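Local coordinates for protein bacillus cereus PatB1 (Bacillus cereus, PDB 5V8D) that is probably an O-acetyltransferase of the SGNH hydrolase-like superfamily that adds acetyl groups to secondary cell wall polysaccharides, at residues D65-L70 against F117-S121; M86-N90 against F134-P139; Y164-D168 against G230-C234. The protein carries 6 engineered substitutions. Residues are numbered along the deposited sequence.

Contact 1. Residues D65-L70 against F117-S121; sequences DDKWLL and FKLPS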
# COMPACT_ATOMS: atom_id res chain seq x y z
N ASP A 65 -5.21 16.14 -19.52
CA ASP A 65 -5.37 15.73 -20.92
C ASP A 65 -6.83 15.55 -21.35
O ASP A 65 -7.45 16.49 -21.85
CB ASP A 65 -4.59 14.45 -21.15
CG ASP A 65 -4.65 13.53 -19.96
OD1 ASP A 65 -5.77 13.37 -19.42
OD2 ASP A 65 -3.60 13.00 -19.55
N ASP A 66 -7.38 14.35 -21.17
CA ASP A 66 -8.81 14.12 -21.36
C ASP A 66 -9.50 14.18 -20.01
O ASP A 66 -10.22 13.27 -19.62
CB ASP A 66 -9.09 12.79 -22.07
CG ASP A 66 -8.25 11.64 -21.53
OD1 ASP A 66 -7.05 11.86 -21.25
OD2 ASP A 66 -8.78 10.52 -21.38
N LYS A 67 -9.24 15.28 -19.30
CA LYS A 67 -9.76 15.55 -17.96
C LYS A 67 -9.19 14.59 -16.91
O LYS A 67 -9.64 14.56 -15.77
CB LYS A 67 -11.29 15.53 -17.95
N TRP A 68 -8.19 13.81 -17.31
CA TRP A 68 -7.38 13.07 -16.35
C TRP A 68 -6.29 13.99 -15.84
O TRP A 68 -5.68 14.72 -16.62
CB TRP A 68 -6.78 11.81 -16.96
CG TRP A 68 -7.77 10.72 -17.15
CD1 TRP A 68 -8.65 10.59 -18.18
CD2 TRP A 68 -7.99 9.61 -16.28
NE1 TRP A 68 -9.41 9.46 -18.00
CE2 TRP A 68 -9.03 8.85 -16.84
CE3 TRP A 68 -7.42 9.19 -15.07
CZ2 TRP A 68 -9.51 7.69 -16.24
CZ3 TRP A 68 -7.90 8.04 -14.48
CH2 TRP A 68 -8.92 7.30 -15.07
N LEU A 69 -6.04 13.97 -14.54
CA LEU A 69 -4.98 14.80 -14.00
C LEU A 69 -3.83 13.93 -13.53
O LEU A 69 -4.02 12.96 -12.79
CB LEU A 69 -5.48 15.67 -12.84
CG LEU A 69 -6.72 16.54 -13.02
CD1 LEU A 69 -6.69 17.70 -12.04
CD2 LEU A 69 -6.88 17.05 -14.43
N LEU A 70 -2.63 14.27 -13.97
CA LEU A 70 -1.46 13.54 -13.53
C LEU A 70 -0.60 14.49 -12.71
O LEU A 70 -0.24 15.57 -13.19
CB LEU A 70 -0.68 12.97 -14.71
CG LEU A 70 -1.32 11.82 -15.48
CD1 LEU A 70 -0.45 11.45 -16.67
CD2 LEU A 70 -1.53 10.61 -14.58
N PHE A 117 0.92 6.13 -20.55
CA PHE A 117 0.50 6.02 -21.94
C PHE A 117 -0.38 7.20 -22.37
O PHE A 117 -0.59 7.41 -23.56
CB PHE A 117 -0.24 4.69 -22.19
CG PHE A 117 -1.54 4.54 -21.43
CD1 PHE A 117 -2.73 5.06 -21.94
CD2 PHE A 117 -1.58 3.83 -20.25
CE1 PHE A 117 -3.93 4.91 -21.25
CE2 PHE A 117 -2.78 3.67 -19.56
CZ PHE A 117 -3.94 4.21 -20.05
N LYS A 118 -0.89 7.96 -21.41
CA LYS A 118 -1.69 9.14 -21.71
C LYS A 118 -0.83 10.39 -21.92
O LYS A 118 -1.36 11.50 -21.90
CB LYS A 118 -2.69 9.41 -20.60
CG LYS A 118 -3.84 8.44 -20.54
CD LYS A 118 -4.69 8.73 -19.33
CE LYS A 118 -5.98 7.95 -19.36
NZ LYS A 118 -6.82 8.28 -20.54
N LEU A 119 0.47 10.20 -22.10
CA LEU A 119 1.37 11.32 -22.38
C LEU A 119 1.98 11.18 -23.76
O LEU A 119 2.29 10.06 -24.18
CB LEU A 119 2.49 11.39 -21.33
CG LEU A 119 2.03 11.39 -19.88
CD1 LEU A 119 3.22 11.34 -18.95
CD2 LEU A 119 1.18 12.62 -19.62
N PRO A 120 2.18 12.30 -24.46
CA PRO A 120 2.91 12.27 -25.74
C PRO A 120 4.33 11.79 -25.50
O PRO A 120 4.85 11.98 -24.40
CB PRO A 120 2.89 13.73 -26.21
CG PRO A 120 1.79 14.38 -25.42
CD PRO A 120 1.78 13.67 -24.09
N SER A 121 4.96 11.17 -26.50
CA SER A 121 6.28 10.59 -26.31
C SER A 121 7.32 11.67 -26.06
O SER A 121 8.27 11.46 -25.30
CB SER A 121 6.68 9.74 -27.52
OG SER A 121 6.79 10.53 -28.70
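The end of the Lys-118 side chain, CE and NZ, lies over one face of the Trp-68 indole, at the tip of a small antiparallel beta hairpin. Strands 62-64 and 69-71 form this hairpin, and residues 65-68 make its turn. CE of Lys-118 sits 3.8 Å from the centroid of the five-membered ring and only 3° off the ring normal, a well-centred CH-pi contact. Lys-118 NZ is 4.0 Å from the same centroid at 24° and adds a cation-pi interaction. Lys-118 reaches this position because chi2 and chi3 are both t, which carries the chain straight out from the loop after helix 111-114; chi4 then turns to m and brings the ammonium toward Asp-66. There Lys-118 NZ donates a hydrogen bond to OD2 of Asp-66 at 3.1 Å, completing a salt bridge. A weak hydrogen bond to Gln-161 gives the ammonium a further partner, while Lys-166 makes its own cation-pi interaction on the opposite face of Trp-68, so the indole is held between two lysines.

The turn is braced from within. OD1 of Asp-65 accepts the backbone N of Asp-66 at 2.6 Å and, weakly, the N of Trp-68 at 3.2 Å, and Asp-65 N bonds to Trp-68 O across the turn at 3.3 Å. Lys-67, at the corner of the turn with positive phi, helps reverse the chain. At the strand end of the contact the packing becomes purely apolar: Leu-70, also touching helix 111-114, meets the next residue of the loop, with its CD1 3.6 Å from CD2 of Leu-119.

Contact 2. Residues M86-N90 against F134-P139; sequences MPAIN and FLKKLP. With SO4 (sulfate ion), chain G.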
# COMPACT_ATOMS: atom_id res chain seq x y z
N MET A 86 19.19 3.58 -0.26
CA MET A 86 19.23 2.12 -0.26
C MET A 86 19.95 1.45 0.95
O MET A 86 19.53 0.38 1.37
CB MET A 86 19.83 1.60 -1.58
CG MET A 86 19.69 0.08 -1.80
SD MET A 86 17.98 -0.54 -1.74
CE MET A 86 17.32 0.30 -3.18
N PRO A 87 21.02 2.06 1.50
CA PRO A 87 21.65 1.39 2.65
C PRO A 87 20.70 1.16 3.84
O PRO A 87 20.92 0.24 4.62
CB PRO A 87 22.75 2.36 3.05
CG PRO A 87 23.16 2.98 1.75
CD PRO A 87 21.86 3.17 1.01
N ALA A 88 19.70 2.01 3.99
CA ALA A 88 18.71 1.83 5.04
C ALA A 88 18.02 0.49 4.83
O ALA A 88 17.80 -0.26 5.77
CB ALA A 88 17.70 2.97 5.04
N ILE A 89 17.66 0.23 3.57
CA ILE A 89 17.05 -1.02 3.19
C ILE A 89 18.05 -2.15 3.36
O ILE A 89 17.69 -3.22 3.88
CB ILE A 89 16.53 -0.99 1.73
CG1 ILE A 89 15.42 0.06 1.59
CG2 ILE A 89 15.99 -2.36 1.33
CD1 ILE A 89 14.73 0.05 0.23
N ASN A 90 19.30 -1.91 2.97
CA ASN A 90 20.34 -2.93 3.13
C ASN A 90 20.44 -3.39 4.59
O ASN A 90 20.43 -4.59 4.88
CB ASN A 90 21.70 -2.40 2.64
CG ASN A 90 21.75 -2.27 1.12
OD1 ASN A 90 20.94 -2.86 0.41
ND2 ASN A 90 22.70 -1.46 0.62
N PHE A 134 15.82 1.02 -8.67
CA PHE A 134 15.46 0.64 -7.30
C PHE A 134 15.46 -0.89 -7.15
O PHE A 134 16.08 -1.41 -6.24
CB PHE A 134 14.11 1.23 -6.93
CG PHE A 134 13.64 0.88 -5.54
CD1 PHE A 134 14.08 1.60 -4.44
CD2 PHE A 134 12.71 -0.14 -5.34
CE1 PHE A 134 13.61 1.30 -3.16
CE2 PHE A 134 12.25 -0.45 -4.06
CZ PHE A 134 12.70 0.29 -2.98
N LEU A 135 14.77 -1.58 -8.07
CA LEU A 135 14.70 -3.05 -8.04
C LEU A 135 16.05 -3.71 -8.25
O LEU A 135 16.34 -4.77 -7.68
CB LEU A 135 13.72 -3.57 -9.12
CG LEU A 135 12.28 -3.24 -8.80
CD1 LEU A 135 11.33 -3.60 -9.92
CD2 LEU A 135 11.89 -3.91 -7.49
N LYS A 136 16.87 -3.08 -9.08
CA LYS A 136 18.19 -3.62 -9.35
C LYS A 136 19.09 -3.56 -8.10
O LYS A 136 19.90 -4.46 -7.88
CB LYS A 136 18.81 -2.86 -10.53
CG LYS A 136 20.27 -3.09 -10.74
CD LYS A 136 20.83 -2.08 -11.72
CE LYS A 136 22.24 -2.45 -12.17
NZ LYS A 136 23.25 -2.35 -11.07
N LYS A 137 18.92 -2.52 -7.29
CA LYS A 137 19.79 -2.30 -6.12
C LYS A 137 19.28 -2.94 -4.81
O LYS A 137 20.02 -3.01 -3.83
CB LYS A 137 20.01 -0.80 -5.90
CG LYS A 137 20.80 -0.11 -7.02
CD LYS A 137 22.17 -0.77 -7.20
CE LYS A 137 22.92 -0.16 -8.36
NZ LYS A 137 24.25 -0.81 -8.60
N LEU A 138 18.02 -3.39 -4.79
CA LEU A 138 17.51 -4.10 -3.62
C LEU A 138 18.38 -5.30 -3.26
O LEU A 138 18.89 -5.97 -4.16
CB LEU A 138 16.08 -4.61 -3.85
CG LEU A 138 14.91 -3.63 -3.72
CD1 LEU A 138 13.62 -4.36 -4.01
CD2 LEU A 138 14.87 -3.02 -2.32
N PRO A 139 18.52 -5.59 -1.96
CA PRO A 139 19.14 -6.87 -1.59
C PRO A 139 18.32 -8.04 -2.14
O PRO A 139 17.10 -7.91 -2.27
CB PRO A 139 19.10 -6.87 -0.06
CG PRO A 139 18.89 -5.44 0.34
CD PRO A 139 18.08 -4.82 -0.79
S SO4 G . 25.29 1.16 -10.98
O1 SO4 G . 24.89 -0.24 -10.98
O2 SO4 G . 25.24 1.69 -9.62
O3 SO4 G . 26.65 1.29 -11.50
O4 SO4 G . 24.38 1.93 -11.83
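Two helices on the same side of the central sheet of this SGNH hydrolase-like alpha/beta fold meet here. Helix 127-137 belongs to the beta-alpha-beta crossover from strand 102-107 to strand 143-146, and its C-terminal end packs against helix 79-98. The main bump is Met-86, whose side chain drops into a hollow walled by Phe-134, Lys-137 and Leu-138. Its CE fills the bottom, 3.7 Å from CD1 of Phe-134 and 4.0 Å from CB of Lys-137, while SD lies 4.0 Å from CD2 of Leu-138. One helical turn on, Ile-89 pushes into the neighbouring dip: its CD1 meets Phe-134 CE1 at 3.8 Å, and its CG2 touches Leu-138 CD2 and Pro-139 CD, each at 3.9 Å. Phe-134 also stacks edge-to-face on Phe-105 of the sheet, linking the helix pair to the strands.

No hydrogen bond crosses the interface, so it rests on fit of shape. CB of Lys-137 helps wall the Met-86 hollow, but its ammonium leads away and, with that of Lys-136, binds a sulfate probably taken from the crystallisation liquor. At the outer margin the ring of Pro-139 rises against Asn-90, with CG of Pro-139 3.3 Å from OD1 of Asn-90.

Contact 3. Residues Y164-D168 against G230-C234; sequences YFKTD and GEKLC. With SO4 (sulfate ion), chain F.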
# COMPACT_ATOMS: atom_id res chain seq x y z
N TYR A 164 -7.75 3.59 -11.55
CA TYR A 164 -7.42 4.83 -10.87
C TYR A 164 -8.56 5.84 -10.92
O TYR A 164 -9.43 5.79 -11.80
CB TYR A 164 -6.15 5.45 -11.48
CG TYR A 164 -4.91 4.65 -11.15
CD1 TYR A 164 -4.62 3.48 -11.83
CD2 TYR A 164 -4.04 5.05 -10.13
CE1 TYR A 164 -3.52 2.71 -11.52
CE2 TYR A 164 -2.91 4.28 -9.81
CZ TYR A 164 -2.67 3.12 -10.52
OH TYR A 164 -1.58 2.33 -10.23
N PHE A 165 -8.55 6.77 -9.97
CA PHE A 165 -9.47 7.90 -10.02
C PHE A 165 -9.04 8.88 -11.09
O PHE A 165 -7.87 8.93 -11.47
CB PHE A 165 -9.54 8.61 -8.67
CG PHE A 165 -10.11 7.77 -7.57
CD1 PHE A 165 -11.45 7.44 -7.56
CD2 PHE A 165 -9.30 7.32 -6.54
CE1 PHE A 165 -11.98 6.67 -6.53
CE2 PHE A 165 -9.83 6.54 -5.52
CZ PHE A 165 -11.16 6.23 -5.52
N LYS A 166 -9.98 9.69 -11.56
CA LYS A 166 -9.73 10.64 -12.64
C LYS A 166 -8.89 11.84 -12.17
O LYS A 166 -7.95 12.26 -12.87
CB LYS A 166 -11.06 11.13 -13.22
CG LYS A 166 -11.01 11.53 -14.67
CD LYS A 166 -12.20 10.97 -15.41
CE LYS A 166 -12.03 11.08 -16.91
NZ LYS A 166 -12.00 12.49 -17.40
N THR A 167 -9.23 12.38 -11.01
CA THR A 167 -8.61 13.61 -10.51
C THR A 167 -7.70 13.33 -9.32
O THR A 167 -6.66 13.96 -9.15
CB THR A 167 -9.67 14.65 -10.11
OG1 THR A 167 -10.70 14.72 -11.11
CG2 THR A 167 -9.04 16.03 -9.93
N ASP A 168 -8.09 12.38 -8.48
CA ASP A 168 -7.27 12.00 -7.34
C ASP A 168 -6.14 11.09 -7.80
O ASP A 168 -6.29 10.37 -8.78
CB ASP A 168 -8.11 11.31 -6.28
CG ASP A 168 -7.32 11.02 -5.03
OD1 ASP A 168 -6.99 11.98 -4.30
OD2 ASP A 168 -7.02 9.85 -4.77
N GLY A 230 -18.54 13.46 -11.53
CA GLY A 230 -18.65 12.48 -10.46
C GLY A 230 -18.10 11.12 -10.86
O GLY A 230 -18.16 10.73 -12.03
N GLU A 231 -17.59 10.39 -9.87
CA GLU A 231 -16.94 9.09 -10.08
C GLU A 231 -17.53 7.98 -9.22
O GLU A 231 -18.20 8.22 -8.23
CB GLU A 231 -15.45 9.18 -9.78
CG GLU A 231 -14.72 10.23 -10.59
CD GLU A 231 -13.23 10.22 -10.29
OE1 GLU A 231 -12.72 11.28 -9.88
OE2 GLU A 231 -12.60 9.16 -10.47
N LYS A 232 -17.21 6.75 -9.61
CA LYS A 232 -17.65 5.56 -8.89
C LYS A 232 -16.67 5.17 -7.78
O LYS A 232 -15.49 4.90 -8.02
CB LYS A 232 -17.83 4.40 -9.87
CG LYS A 232 -18.17 3.07 -9.21
CD LYS A 232 -18.34 1.97 -10.24
CE LYS A 232 -19.57 2.19 -11.08
NZ LYS A 232 -19.78 1.10 -12.06
N LEU A 233 -17.19 5.14 -6.56
CA LEU A 233 -16.43 4.88 -5.35
C LEU A 233 -16.93 3.56 -4.77
O LEU A 233 -18.13 3.42 -4.49
CB LEU A 233 -16.62 6.03 -4.36
CG LEU A 233 -15.74 6.25 -3.13
CD1 LEU A 233 -15.81 5.11 -2.10
CD2 LEU A 233 -14.29 6.56 -3.51
N CYS A 234 -16.04 2.59 -4.60
CA CYS A 234 -16.47 1.24 -4.25
C CYS A 234 -15.82 0.73 -2.99
O CYS A 234 -14.81 1.25 -2.53
CB CYS A 234 -16.18 0.26 -5.40
SG CYS A 234 -16.87 0.72 -6.99
S SO4 F . -18.18 -1.25 -13.58
O1 SO4 F . -19.37 -1.84 -12.97
O2 SO4 F . -17.31 -2.31 -14.07
O3 SO4 F . -17.48 -0.44 -12.59
O4 SO4 F . -18.58 -0.40 -14.71
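One hydrogen bond joins the two segments: the backbone N of Lys-166 donates to OE2 of Glu-231 at 2.9 Å with a nearly straight 168° angle. The carboxylate is thus held against the loop, and OE2 also lies at the edge of the Phe-165 ring, 3.6 Å from CD1. Apolar packing is made further along the strand, where CZ of Phe-165 meets CD2 of Leu-233 at 3.7 Å.

The loop carries the start of the Asp-His-His-Trp sequence that names the DHHW family. Asp-168, hydrogen-bonded through OD2 to His-170, is consistent with the Asp-His pair of an SGNH-type catalytic triad. Strand 231-238, antiparallel to strand 204-214 and tied to it by the Cys-208–Cys-234 disulfide, thus packs on the segment leading into that motif.

The two lysine side chains lead their ends away from the contact. Lys-166 NZ bonds to Asp-66 O, whereas Lys-232 NZ makes a weak 2.8 Å hydrogen bond to O3 of a sulfate that Arg-206 also binds.

How the contacts relate
Contacts 1 and 3 are neighbours, with centres about 16 Å apart, and Lys-166 joins them: its NZ lies 2.9 Å from Asp-66 O and its O lies 3.1 Å from Leu-69 N, both probable hydrogen bonds. The hairpin of contact 1 is thereby attached to the loop holding Asp-168, which is hydrogen-bonded to His-170; the two are probably the partners of Ser-305, which carries the sulfonyl adduct. Contact 2 stands apart, its centre about 31 Å from that of contact 1 and about 33 Å from that of contact 3, across the chain's centre from the latter. Still, contacts 1 and 2 interlock in sequence: their segments alternate, and helix 79-98 directly follows strand 69-71.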